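Local atomic coordinates of glutathione S-transferase (Sulfitobacter, PDB entry 4GF0), a protein that probably catalyses conjugation of glutathione to electrophilic substrates, as a member of the glutathione S-transferase family, and is seen with glutathione bound. Residues I19-A24 against D73-I78. Numbering follows the deposited sequence.
Sequences IAIEEA and DYVAAI
V75 reaches across to A20, I21 and A24, and this one valine makes every close approach between the two helical segments 19-24 and 73-78. Two residues before it, D73 faces elsewhere: its carboxylate forms a salt bridge with R96 of the long helix 89-111. V75 then directs its CB toward helix 14-23 and splits the work between its two methyls. CG1, anti to the backbone N (chi1 171°), comes to 3.9 Å from A24 CB and also lies 3.8 Å from A20 O, a van der Waals contact. That carbonyl oxygen accepts the helix bond from A24 N, with A24 N to A20 O at 2.9 Å. A20 CB is a looser neighbour, 4.3 Å from V75 CG1. The other methyl, CG2, serves I21: V75 CG2 meets I21 CG1 at 3.8 Å, the two side chains crossing at about a right angle. I21 keeps CG1 beside its backbone N (chi1 -63°), which presents that methylene to the valine. With alanines one turn apart at 20 and 24, the helices close to 6.4 Å between I21 CA and V75 CA. Beyond V75, nothing further along the segment touches 19-24. The two helices run in much the same direction, and belong to the thioredoxin-like N-terminal domain, where in this family they share one face of the four-stranded sheet. On another flank of helix 14-23, I19 packs on helices 162-170 and 197-204; helix 68-78 instead borders the second subunit, with Y74 on A93 and A77 on P89 of that other chain.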
ATOM      1  N   ILE A  19       8.877  12.139  -8.611  1.00 12.83           N
ATOM      2  CA  ILE A  19       8.595  12.019 -10.036  1.00 12.52           C
ATOM      3  C   ILE A  19       7.176  12.496 -10.341  1.00 12.85           C
ATOM      4  O   ILE A  19       6.961  13.234 -11.301  1.00 11.82           O
ATOM      5  CB  ILE A  19       8.794  10.585 -10.505  1.00 11.83           C
ATOM      6  CG1 ILE A  19      10.289  10.266 -10.460  1.00 12.28           C
ATOM      7  CG2 ILE A  19       8.264  10.396 -11.942  1.00 13.63           C
ATOM      8  CD1 ILE A  19      10.614   8.763 -10.636  1.00 13.64           C
ATOM      9  N   ALA A  20       6.212  12.091  -9.520  1.00 11.21           N
ATOM     10  CA  ALA A  20       4.835  12.518  -9.730  1.00 13.80           C
ATOM     11  C   ALA A  20       4.670  14.025  -9.583  1.00 11.16           C
ATOM     12  O   ALA A  20       3.927  14.648 -10.347  1.00 10.90           O
ATOM     13  CB  ALA A  20       3.888  11.782  -8.791  1.00  9.22           C
ATOM     14  N   ILE A  21       5.358  14.613  -8.605  1.00  9.38           N
ATOM     15  CA  ILE A  21       5.264  16.051  -8.402  1.00  9.50           C
ATOM     16  C   ILE A  21       5.837  16.780  -9.612  1.00 12.78           C
ATOM     17  O   ILE A  21       5.294  17.795 -10.051  1.00 13.73           O
ATOM     18  CB  ILE A  21       5.979  16.507  -7.118  1.00 10.57           C
ATOM     19  CG1 ILE A  21       5.296  15.867  -5.907  1.00 10.73           C
ATOM     20  CG2 ILE A  21       5.862  18.024  -6.983  1.00 12.51           C
ATOM     21  CD1 ILE A  21       6.031  16.067  -4.581  1.00 14.62           C
ATOM     22  N   GLU A  22       6.927  16.251 -10.165  1.00 11.77           N
ATOM     23  CA  GLU A  22       7.492  16.822 -11.384  1.00 13.87           C
ATOM     24  C   GLU A  22       6.518  16.720 -12.559  1.00 13.72           C
ATOM     25  O   GLU A  22       6.380  17.664 -13.346  1.00 14.40           O
ATOM     26  CB  GLU A  22       8.815  16.136 -11.752  1.00 15.01           C
ATOM     27  CG  GLU A  22       9.902  16.237 -10.690  1.00 15.34           C
ATOM     28  CD  GLU A  22      10.613  17.576 -10.676  1.00 24.29           C
ATOM     29  OE1 GLU A  22      10.295  18.449 -11.519  1.00 25.94           O
ATOM     30  OE2 GLU A  22      11.509  17.757  -9.819  1.00 21.74           O
ATOM     31  N   GLU A  23       5.847  15.578 -12.686  1.00 12.68           N
ATOM     32  CA  GLU A  23       4.877  15.388 -13.762  1.00 11.81           C
ATOM     33  C   GLU A  23       3.741  16.391 -13.611  1.00 16.06           C
ATOM     34  O   GLU A  23       3.190  16.865 -14.601  1.00 16.41           O
ATOM     35  CB  GLU A  23       4.300  13.967 -13.751  1.00 14.43           C
ATOM     36  CG  GLU A  23       5.247  12.878 -14.203  1.00 14.32           C
ATOM     37  CD  GLU A  23       5.423  12.851 -15.718  1.00 16.38           C
ATOM     38  OE1 GLU A  23       4.494  13.286 -16.443  1.00 17.16           O
ATOM     39  OE2 GLU A  23       6.490  12.388 -16.189  1.00 17.22           O
ATOM     40  N   ALA A  24       3.408  16.714 -12.365  1.00 13.42           N
ATOM     41  CA  ALA A  24       2.319  17.642 -12.050  1.00 15.35           C
ATOM     42  C   ALA A  24       2.710  19.104 -12.265  1.00 16.98           C
ATOM     43  O   ALA A  24       1.859  20.005 -12.164  1.00 16.57           O
ATOM     44  CB  ALA A  24       1.860  17.436 -10.617  1.00 16.92           C
ATOM     45  N   ASP A  73      -1.684   9.477  -4.988  1.00  7.57           N
ATOM     46  CA  ASP A  73      -3.071   9.891  -5.216  1.00  8.28           C
ATOM     47  C   ASP A  73      -3.308  11.339  -4.779  1.00 10.74           C
ATOM     48  O   ASP A  73      -4.086  12.058  -5.399  1.00  9.23           O
ATOM     49  CB  ASP A  73      -4.066   8.930  -4.532  1.00 11.80           C
ATOM     50  CG  ASP A  73      -4.809   8.061  -5.533  1.00 16.28           C
ATOM     51  OD1 ASP A  73      -5.324   8.613  -6.532  1.00 14.87           O
ATOM     52  OD2 ASP A  73      -4.865   6.825  -5.337  1.00 17.46           O
ATOM     53  N   TYR A  74      -2.631  11.776  -3.721  1.00  8.02           N
ATOM     54  CA  TYR A  74      -2.757  13.168  -3.292  1.00 10.08           C
ATOM     55  C   TYR A  74      -2.251  14.148  -4.361  1.00  9.65           C
ATOM     56  O   TYR A  74      -2.916  15.144  -4.689  1.00  9.11           O
ATOM     57  CB  TYR A  74      -2.045  13.409  -1.946  1.00  9.45           C
ATOM     58  CG  TYR A  74      -2.209  14.846  -1.513  1.00  9.04           C
ATOM     59  CD1 TYR A  74      -3.376  15.268  -0.905  1.00  8.76           C
ATOM     60  CD2 TYR A  74      -1.211  15.782  -1.742  1.00 11.30           C
ATOM     61  CE1 TYR A  74      -3.552  16.596  -0.529  1.00 11.93           C
ATOM     62  CE2 TYR A  74      -1.387  17.118  -1.381  1.00 11.87           C
ATOM     63  CZ  TYR A  74      -2.548  17.507  -0.771  1.00 13.25           C
ATOM     64  OH  TYR A  74      -2.738  18.826  -0.416  1.00 12.46           O
ATOM     65  N   VAL A  75      -1.077  13.864  -4.912  1.00  9.62           N
ATOM     66  CA  VAL A  75      -0.517  14.706  -5.966  1.00  9.43           C
ATOM     67  C   VAL A  75      -1.461  14.804  -7.156  1.00  8.48           C
ATOM     68  O   VAL A  75      -1.689  15.883  -7.699  1.00 11.33           O
ATOM     69  CB  VAL A  75       0.863  14.211  -6.408  1.00 10.41           C
ATOM     70  CG1 VAL A  75       1.321  14.994  -7.662  1.00 10.67           C
ATOM     71  CG2 VAL A  75       1.843  14.417  -5.264  1.00 13.69           C
ATOM     72  N   ALA A  76      -2.033  13.672  -7.547  1.00  9.78           N
ATOM     73  CA  ALA A  76      -2.984  13.675  -8.649  1.00 10.19           C
ATOM     74  C   ALA A  76      -4.204  14.524  -8.319  1.00 11.96           C
ATOM     75  O   ALA A  76      -4.728  15.244  -9.180  1.00 11.19           O
ATOM     76  CB  ALA A  76      -3.397  12.243  -8.979  1.00 10.84           C
ATOM     77  N   ALA A  77      -4.633  14.468  -7.060  1.00 12.18           N
ATOM     78  CA  ALA A  77      -5.850  15.154  -6.633  1.00 10.88           C
ATOM     79  C   ALA A  77      -5.659  16.666  -6.645  1.00 12.74           C
ATOM     80  O   ALA A  77      -6.599  17.415  -6.922  1.00 15.91           O
ATOM     81  CB  ALA A  77      -6.259  14.694  -5.235  1.00 10.99           C
ATOM     82  N   ILE A  78      -4.445  17.120  -6.335  1.00 10.73           N
ATOM     83  CA  ILE A  78      -4.168  18.565  -6.349  1.00  9.26           C
ATOM     84  C   ILE A  78      -3.654  19.092  -7.685  1.00 14.21           C
ATOM     85  O   ILE A  78      -3.495  20.298  -7.869  1.00 15.15           O
ATOM     86  CB  ILE A  78      -3.207  18.996  -5.219  1.00 14.34           C
ATOM     87  CG1 ILE A  78      -1.853  18.293  -5.367  1.00 16.34           C
ATOM     88  CG2 ILE A  78      -3.851  18.728  -3.850  1.00 18.71           C
ATOM     89  CD1 ILE A  78      -0.764  18.817  -4.441  1.00 21.18           C
TER